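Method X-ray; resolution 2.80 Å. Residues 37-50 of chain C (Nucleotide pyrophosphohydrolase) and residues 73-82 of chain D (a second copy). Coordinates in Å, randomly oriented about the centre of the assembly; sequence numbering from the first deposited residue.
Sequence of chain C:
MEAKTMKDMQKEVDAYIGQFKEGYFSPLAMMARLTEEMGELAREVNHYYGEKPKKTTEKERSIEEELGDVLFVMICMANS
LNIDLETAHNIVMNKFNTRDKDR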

ATOM      1  N   GLU C  37      -1.737  -6.955   4.021  1.00 61.08           N
ATOM      2  CA  GLU C  37      -2.446  -7.881   3.147  1.00 61.97           C
ATOM      3  C   GLU C  37      -2.347  -7.504   1.683  1.00 61.31           C
ATOM      4  O   GLU C  37      -2.212  -8.388   0.829  1.00 63.35           O
ATOM      5  CB  GLU C  37      -3.904  -8.072   3.562  1.00 61.56           C
ATOM      6  CG  GLU C  37      -4.107  -9.048   4.712  1.00 64.73           C
ATOM      7  CD  GLU C  37      -3.163 -10.241   4.681  1.00 68.63           C
ATOM      8  OE1 GLU C  37      -3.141 -10.999   3.684  1.00 70.32           O
ATOM      9  OE2 GLU C  37      -2.433 -10.419   5.674  1.00 71.37           O
ATOM     10  N   MET C  38      -2.388  -6.197   1.414  1.00 60.10           N
ATOM     11  CA  MET C  38      -2.297  -5.654   0.063  1.00 59.90           C
ATOM     12  C   MET C  38      -0.944  -5.975  -0.570  1.00 59.24           C
ATOM     13  O   MET C  38      -0.859  -6.213  -1.783  1.00 58.06           O
ATOM     14  CB  MET C  38      -2.530  -4.148   0.086  1.00 62.63           C
ATOM     15  CG  MET C  38      -3.177  -3.582  -1.168  1.00 66.16           C
ATOM     16  SD  MET C  38      -4.959  -3.856  -1.157  1.00 73.99           S
ATOM     17  CE  MET C  38      -5.140  -5.319  -2.155  1.00 72.08           C
ATOM     18  N   GLY C  39       0.093  -6.006   0.272  1.00 58.77           N
ATOM     19  CA  GLY C  39       1.441  -6.346  -0.144  1.00 59.20           C
ATOM     20  C   GLY C  39       1.529  -7.783  -0.606  1.00 60.70           C
ATOM     21  O   GLY C  39       2.199  -8.081  -1.602  1.00 61.28           O
ATOM     22  N   GLU C  40       0.839  -8.668   0.119  1.00 61.17           N
ATOM     23  CA  GLU C  40       0.793 -10.082  -0.231  1.00 63.40           C
ATOM     24  C   GLU C  40       0.016 -10.326  -1.520  1.00 61.46           C
ATOM     25  O   GLU C  40       0.399 -11.178  -2.323  1.00 63.58           O
ATOM     26  CB  GLU C  40       0.264 -10.921   0.923  1.00 66.86           C
ATOM     27  CG  GLU C  40       1.335 -11.295   1.944  1.00 71.34           C
ATOM     28  CD  GLU C  40       0.825 -12.242   3.016  1.00 76.29           C
ATOM     29  OE1 GLU C  40      -0.295 -12.033   3.533  1.00 76.15           O
ATOM     30  OE2 GLU C  40       1.542 -13.209   3.348  1.00 81.72           O
ATOM     31  N   LEU C  41      -1.051  -9.559  -1.726  1.00 58.26           N
ATOM     32  CA  LEU C  41      -1.745  -9.561  -3.006  1.00 57.88           C
ATOM     33  C   LEU C  41      -0.831  -9.061  -4.123  1.00 57.92           C
ATOM     34  O   LEU C  41      -0.741  -9.711  -5.167  1.00 59.57           O
ATOM     35  CB  LEU C  41      -3.059  -8.762  -2.961  1.00 55.28           C
ATOM     36  CG  LEU C  41      -3.911  -8.710  -4.239  1.00 54.69           C
ATOM     37  CD1 LEU C  41      -4.291 -10.094  -4.766  1.00 58.00           C
ATOM     38  CD2 LEU C  41      -5.161  -7.891  -4.012  1.00 52.95           C
ATOM     39  N   ALA C  42      -0.151  -7.933  -3.890  1.00 57.28           N
ATOM     40  CA  ALA C  42       0.794  -7.351  -4.863  1.00 58.46           C
ATOM     41  C   ALA C  42       1.860  -8.347  -5.302  1.00 62.14           C
ATOM     42  O   ALA C  42       2.083  -8.513  -6.509  1.00 62.46           O
ATOM     43  CB  ALA C  42       1.446  -6.090  -4.310  1.00 58.58           C
ATOM     44  N   ARG C  43       2.487  -9.007  -4.315  1.00 65.33           N
ATOM     45  CA  ARG C  43       3.441 -10.090  -4.535  1.00 70.35           C
ATOM     46  C   ARG C  43       2.873 -11.119  -5.508  1.00 72.74           C
ATOM     47  O   ARG C  43       3.555 -11.516  -6.454  1.00 75.63           O
ATOM     48  CB  ARG C  43       3.790 -10.789  -3.215  1.00 74.47           C
ATOM     49  CG  ARG C  43       4.958 -11.768  -3.313  1.00 80.33           C
ATOM     50  CD  ARG C  43       4.594 -13.169  -2.842  1.00 86.04           C
ATOM     51  NE  ARG C  43       4.549 -13.316  -1.384  1.00 89.35           N
ATOM     52  CZ  ARG C  43       3.437 -13.435  -0.654  1.00 89.20           C
ATOM     53  NH1 ARG C  43       2.233 -13.422  -1.219  1.00 87.12           N
ATOM     54  NH2 ARG C  43       3.529 -13.568   0.664  1.00 91.44           N
ATOM     55  N   GLU C  44       1.624 -11.531  -5.276  1.00 72.53           N
ATOM     56  CA  GLU C  44       1.022 -12.626  -6.023  1.00 75.40           C
ATOM     57  C   GLU C  44       0.584 -12.210  -7.432  1.00 73.38           C
ATOM     58  O   GLU C  44       0.779 -12.965  -8.385  1.00 75.91           O
ATOM     59  CB  GLU C  44      -0.106 -13.276  -5.217  1.00 78.12           C
ATOM     60  CG  GLU C  44      -0.032 -14.804  -5.157  1.00 86.18           C
ATOM     61  CD  GLU C  44       1.263 -15.338  -4.539  1.00 91.07           C
ATOM     62  OE1 GLU C  44       1.675 -14.846  -3.464  1.00 91.61           O
ATOM     63  OE2 GLU C  44       1.878 -16.259  -5.123  1.00 95.67           O
ATOM     64  N   VAL C  45       0.020 -11.007  -7.560  1.00 69.82           N
ATOM     65  CA  VAL C  45      -0.291 -10.401  -8.869  1.00 68.44           C
ATOM     66  C   VAL C  45       0.985 -10.273  -9.716  1.00 70.03           C
ATOM     67  O   VAL C  45       0.987 -10.648 -10.885  1.00 71.98           O
ATOM     68  CB  VAL C  45      -1.015  -9.036  -8.721  1.00 64.95           C
ATOM     69  CG1 VAL C  45      -1.137  -8.302 -10.052  1.00 63.51           C
ATOM     70  CG2 VAL C  45      -2.394  -9.227  -8.105  1.00 64.74           C
ATOM     71  N   ASN C  46       2.061  -9.771  -9.114  1.00 70.42           N
ATOM     72  CA  ASN C  46       3.367  -9.712  -9.778  1.00 73.56           C
ATOM     73  C   ASN C  46       3.909 -11.088 -10.217  1.00 77.92           C
ATOM     74  O   ASN C  46       4.409 -11.223 -11.331  1.00 79.28           O
ATOM     75  CB  ASN C  46       4.384  -8.988  -8.888  1.00 73.67           C
ATOM     76  CG  ASN C  46       5.379  -8.143  -9.676  1.00 74.86           C
ATOM     77  OD1 ASN C  46       6.392  -7.720  -9.124  1.00 79.20           O
ATOM     78  ND2 ASN C  46       5.098  -7.880 -10.950  1.00 73.27           N
ATOM     79  N   HIS C  47       3.787 -12.092  -9.346  1.00 81.05           N
ATOM     80  CA  HIS C  47       4.237 -13.466  -9.615  1.00 86.49           C
ATOM     81  C   HIS C  47       3.545 -14.070 -10.849  1.00 87.97           C
ATOM     82  O   HIS C  47       4.209 -14.631 -11.721  1.00 90.79           O
ATOM     83  CB  HIS C  47       4.032 -14.345  -8.365  1.00 90.44           C
ATOM     84  CG  HIS C  47       4.506 -15.762  -8.517  1.00 98.64           C
ATOM     85  ND1 HIS C  47       3.651 -16.810  -8.791  1.00102.30           N
ATOM     86  CD2 HIS C  47       5.745 -16.305  -8.421  1.00103.49           C
ATOM     87  CE1 HIS C  47       4.344 -17.934  -8.867  1.00108.62           C
ATOM     88  NE2 HIS C  47       5.617 -17.656  -8.645  1.00108.92           N
ATOM     89  N   TYR C  48       2.225 -13.913 -10.929  1.00 86.72           N
ATOM     90  CA  TYR C  48       1.418 -14.522 -11.990  1.00 89.11           C
ATOM     91  C   TYR C  48       1.216 -13.661 -13.250  1.00 86.65           C
ATOM     92  O   TYR C  48       0.946 -14.201 -14.326  1.00 89.34           O
ATOM     93  CB  TYR C  48       0.055 -14.942 -11.434  1.00 90.84           C
ATOM     94  CG  TYR C  48       0.071 -16.180 -10.565  1.00 96.89           C
ATOM     95  CD1 TYR C  48       0.048 -17.465 -11.140  1.00103.82           C
ATOM     96  CD2 TYR C  48       0.086 -16.076  -9.166  1.00 95.97           C
ATOM     97  CE1 TYR C  48       0.053 -18.610 -10.347  1.00109.52           C
ATOM     98  CE2 TYR C  48       0.087 -17.214  -8.363  1.00102.27           C
ATOM     99  CZ  TYR C  48       0.073 -18.477  -8.957  1.00109.08           C
ATOM    100  OH  TYR C  48       0.075 -19.607  -8.172  1.00114.87           O
ATOM    101  N   TYR C  49       1.336 -12.337 -13.114  1.00 82.15           N
ATOM    102  CA  TYR C  49       1.033 -11.397 -14.214  1.00 80.20           C
ATOM    103  C   TYR C  49       2.147 -10.372 -14.520  1.00 79.67           C
ATOM    104  O   TYR C  49       2.020  -9.559 -15.450  1.00 79.05           O
ATOM    105  CB  TYR C  49      -0.333 -10.720 -13.979  1.00 77.02           C
ATOM    106  CG  TYR C  49      -1.450 -11.735 -13.773  1.00 80.33           C
ATOM    107  CD1 TYR C  49      -2.024 -12.415 -14.866  1.00 83.14           C
ATOM    108  CD2 TYR C  49      -1.913 -12.048 -12.486  1.00 79.54           C
ATOM    109  CE1 TYR C  49      -3.027 -13.360 -14.676  1.00 86.03           C
ATOM    110  CE2 TYR C  49      -2.916 -12.992 -12.291  1.00 82.04           C
ATOM    111  CZ  TYR C  49      -3.465 -13.642 -13.384  1.00 85.75           C
ATOM    112  OH  TYR C  49      -4.456 -14.569 -13.185  1.00 89.90           O
ATOM    113  N   GLY C  50       3.243 -10.447 -13.760  1.00 97.21           N
ATOM    114  CA  GLY C  50       4.371  -9.526 -13.893  1.00 99.93           C
ATOM    115  C   GLY C  50       5.384  -9.906 -14.952  1.00105.30           C
ATOM    116  O   GLY C  50       5.014 -10.319 -16.052  1.00107.48           O
TER
ATOM    117  N   VAL D  73     -12.711  -1.652  -6.551  1.00 68.19           N
ATOM    118  CA  VAL D  73     -11.490  -2.055  -7.258  1.00 67.28           C
ATOM    119  C   VAL D  73     -11.217  -3.539  -7.008  1.00 66.91           C
ATOM    120  O   VAL D  73     -10.804  -4.256  -7.919  1.00 68.39           O
ATOM    121  CB  VAL D  73     -10.273  -1.160  -6.888  1.00 66.41           C
ATOM    122  CG1 VAL D  73      -9.025  -1.548  -7.676  1.00 66.30           C
ATOM    123  CG2 VAL D  73     -10.588   0.305  -7.140  1.00 66.31           C
ATOM    124  N   MET D  74     -11.480  -3.989  -5.781  1.00 66.92           N
ATOM    125  CA  MET D  74     -11.425  -5.409  -5.412  1.00 67.66           C
ATOM    126  C   MET D  74     -12.307  -6.254  -6.320  1.00 68.09           C
ATOM    127  O   MET D  74     -11.853  -7.276  -6.850  1.00 67.88           O
ATOM    128  CB  MET D  74     -11.916  -5.597  -3.985  1.00 71.77           C
ATOM    129  CG  MET D  74     -11.063  -4.955  -2.918  1.00 75.54           C
ATOM    130  SD  MET D  74     -10.153  -6.223  -2.065  1.00 85.34           S
ATOM    131  CE  MET D  74      -8.681  -6.323  -3.082  1.00 83.07           C
ATOM    132  N   ILE D  75     -13.560  -5.816  -6.496  1.00 66.60           N
ATOM    133  CA  ILE D  75     -14.537  -6.530  -7.308  1.00 66.88           C
ATOM    134  C   ILE D  75     -14.083  -6.535  -8.767  1.00 68.01           C
ATOM    135  O   ILE D  75     -14.148  -7.572  -9.433  1.00 69.02           O
ATOM    136  CB  ILE D  75     -15.974  -5.979  -7.128  1.00 68.28           C
ATOM    137  CG1 ILE D  75     -16.485  -6.294  -5.715  1.00 66.95           C
ATOM    138  CG2 ILE D  75     -16.923  -6.600  -8.148  1.00 70.04           C
ATOM    139  CD1 ILE D  75     -17.698  -5.501  -5.271  1.00 67.53           C
ATOM    140  N   CYS D  76     -13.593  -5.388  -9.234  1.00 67.89           N
ATOM    141  CA  CYS D  76     -13.007  -5.263 -10.572  1.00 70.31           C
ATOM    142  C   CYS D  76     -11.881  -6.268 -10.777  1.00 71.21           C
ATOM    143  O   CYS D  76     -11.875  -6.992 -11.771  1.00 73.21           O
ATOM    144  CB  CYS D  76     -12.501  -3.842 -10.819  1.00 69.88           C
ATOM    145  SG  CYS D  76     -13.809  -2.643 -11.155  1.00 72.12           S
ATOM    146  N   MET D  77     -10.959  -6.316  -9.813  1.00 70.38           N
ATOM    147  CA  MET D  77      -9.841  -7.247  -9.810  1.00 71.81           C
ATOM    148  C   MET D  77     -10.333  -8.693  -9.912  1.00 72.45           C
ATOM    149  O   MET D  77      -9.853  -9.456 -10.758  1.00 74.74           O
ATOM    150  CB  MET D  77      -9.004  -7.031  -8.545  1.00 73.38           C
ATOM    151  CG  MET D  77      -7.910  -8.061  -8.300  1.00 77.51           C
ATOM    152  SD  MET D  77      -6.392  -7.664  -9.176  1.00 84.18           S
ATOM    153  CE  MET D  77      -5.536  -6.715  -7.921  1.00 81.52           C
ATOM    154  N   ALA D  78     -11.303  -9.045  -9.067  1.00 69.82           N
ATOM    155  CA  ALA D  78     -11.837 -10.399  -9.000  1.00 70.73           C
ATOM    156  C   ALA D  78     -12.545 -10.799 -10.296  1.00 73.54           C
ATOM    157  O   ALA D  78     -12.312 -11.892 -10.816  1.00 76.17           O
ATOM    158  CB  ALA D  78     -12.762 -10.551  -7.803  1.00 69.17           C
ATOM    159  N   ASN D  79     -13.390  -9.902 -10.807  1.00 73.40           N
ATOM    160  CA  ASN D  79     -14.115 -10.105 -12.057  1.00 75.57           C
ATOM    161  C   ASN D  79     -13.162 -10.307 -13.227  1.00 77.68           C
ATOM    162  O   ASN D  79     -13.320 -11.248 -14.005  1.00 80.04           O
ATOM    163  CB  ASN D  79     -15.006  -8.905 -12.359  1.00 75.88           C
ATOM    164  CG  ASN D  79     -16.196  -8.767 -11.418  1.00 75.51           C
ATOM    165  OD1 ASN D  79     -16.996  -7.845 -11.580  1.00 76.76           O
ATOM    166  ND2 ASN D  79     -16.325  -9.664 -10.447  1.00 73.92           N
ATOM    167  N   SER D  80     -12.176  -9.411 -13.322  1.00 77.56           N
ATOM    168  CA  SER D  80     -11.076  -9.465 -14.295  1.00 79.94           C
ATOM    169  C   SER D  80     -10.426 -10.850 -14.416  1.00 81.52           C
ATOM    170  O   SER D  80     -10.097 -11.282 -15.522  1.00 84.10           O
ATOM    171  CB  SER D  80     -10.024  -8.413 -13.925  1.00 78.94           C
ATOM    172  OG  SER D  80      -8.757  -8.678 -14.501  1.00 83.27           O
ATOM    173  N   LEU D  81     -10.261 -11.532 -13.282  1.00 79.81           N
ATOM    174  CA  LEU D  81      -9.591 -12.836 -13.223  1.00 81.78           C
ATOM    175  C   LEU D  81     -10.569 -13.990 -12.968  1.00 83.52           C
ATOM    176  O   LEU D  81     -10.167 -15.074 -12.532  1.00 84.35           O
ATOM    177  CB  LEU D  81      -8.473 -12.813 -12.168  1.00 79.15           C
ATOM    178  CG  LEU D  81      -7.477 -11.649 -12.204  1.00 77.85           C
ATOM    179  CD1 LEU D  81      -6.791 -11.481 -10.856  1.00 75.92           C
ATOM    180  CD2 LEU D  81      -6.459 -11.790 -13.325  1.00 80.77           C
ATOM    181  N   ASN D  82     -11.847 -13.740 -13.259  1.00 84.90           N
ATOM    182  CA  ASN D  82     -12.946 -14.702 -13.073  1.00 87.21           C
ATOM    183  C   ASN D  82     -12.932 -15.404 -11.708  1.00 85.79           C
ATOM    184  O   ASN D  82     -13.091 -16.624 -11.609  1.00 88.80           O
ATOM    185  CB  ASN D  82     -13.024 -15.687 -14.258  1.00 92.45           C
ATOM    186  CG  ASN D  82     -13.747 -15.103 -15.476  1.00 95.94           C
ATOM    187  OD1 ASN D  82     -14.422 -15.833 -16.202  1.00101.49           O
ATOM    188  ND2 ASN D  82     -13.610 -13.797 -15.707  1.00 93.34           N
TER

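This is a sparse, largely apolar contact without hydrogen bonds between two helices, and the residue just after one of them, in neighbouring copies that run roughly the same way but stand far apart, so that long side chains, and methionine methyl groups above all, bridge the space between them. The axes of helix 37-49 of chain C and helix 73-80 of chain D approach no closer than 14.2 Å, with 28° between their N-to-C directions. The backbones are correspondingly remote: the CA atoms of Met38(C) and Met74(D) are 10.6 Å apart, and those of Val45(C) and Met77(D) 10.1 Å. No hydrogen bond crosses between the stretches, and together they bury 251 Å².

The chain C residues that take part are Met38(C), Leu41(C), Val45(C) and Tyr49(C). Their spacing of three, four and four residues matches the helical repeat and places them along one side of the helix, whose regularity is supported by backbone bonds such as Val45(C) N to Leu41(C) O at 2.8 Å and Tyr49(C) N to Val45(C) O, also 2.8 Å. Chain D answers with Met74(D), Met77(D) and Leu81(D), spaced by three and four.

At the N-terminal end of the contact, the CA-to-CB bonds of Met38(C) and Met74(D) both point sideways, yet the ends of the side chains come nearer to the opposing stretch and meet, with Met38(C) CE 3.8 Å from Met74(D) CE. Neither side chain sits wholly in standard wells: chi1 of Met38(C) is -149° and chi2 of Met74(D) is -106°. Met74(D) CE also lies 4.0 Å from Leu41(C) CD2, so one methyl group touches two residues of chain C.

Met77(D) repeats this pattern farther along. Its CA-to-CB bond points toward chain C, and its CE is 4.1 Å from Leu41(C) CD2 and 4.0 Å from Val45(C) CG2. Leu41(C), with chi1 t and chi2 p, therefore has CD2 within van der Waals range of both Met74(D) CE and Met77(D) CE, linking the two methionines. All of these residues are buried in the assembly, and with 49 Å² covered Met77(D) gives up the largest area of any residue here.

The last contact lies where both helices finish. Leu81(D) is the first residue after its helix to leave helical phi/psi, at -108/21, while Tyr49(C) closes the chain C helix at -128/0, just before Gly50(C). Both CA-to-CB bonds point toward the other stretch. Tyr49(C) OH is 3.4 Å from Leu81(D) CD2, and Tyr49(C) CZ is 3.5 Å from the same methyl, which approaches the ring obliquely. Since a methyl group offers neither donor nor acceptor, the hydroxyl makes only a packing contact with Leu81(D).

No charged side chain takes part in this contact. Arg43(C) forms salt bridges within its own helix, from NH1 to Glu44(C) OE1 at 2.7 Å and from NH2 to Glu40(C) OE2 at 3.4 Å, and none of these three residues touches this stretch of chain D.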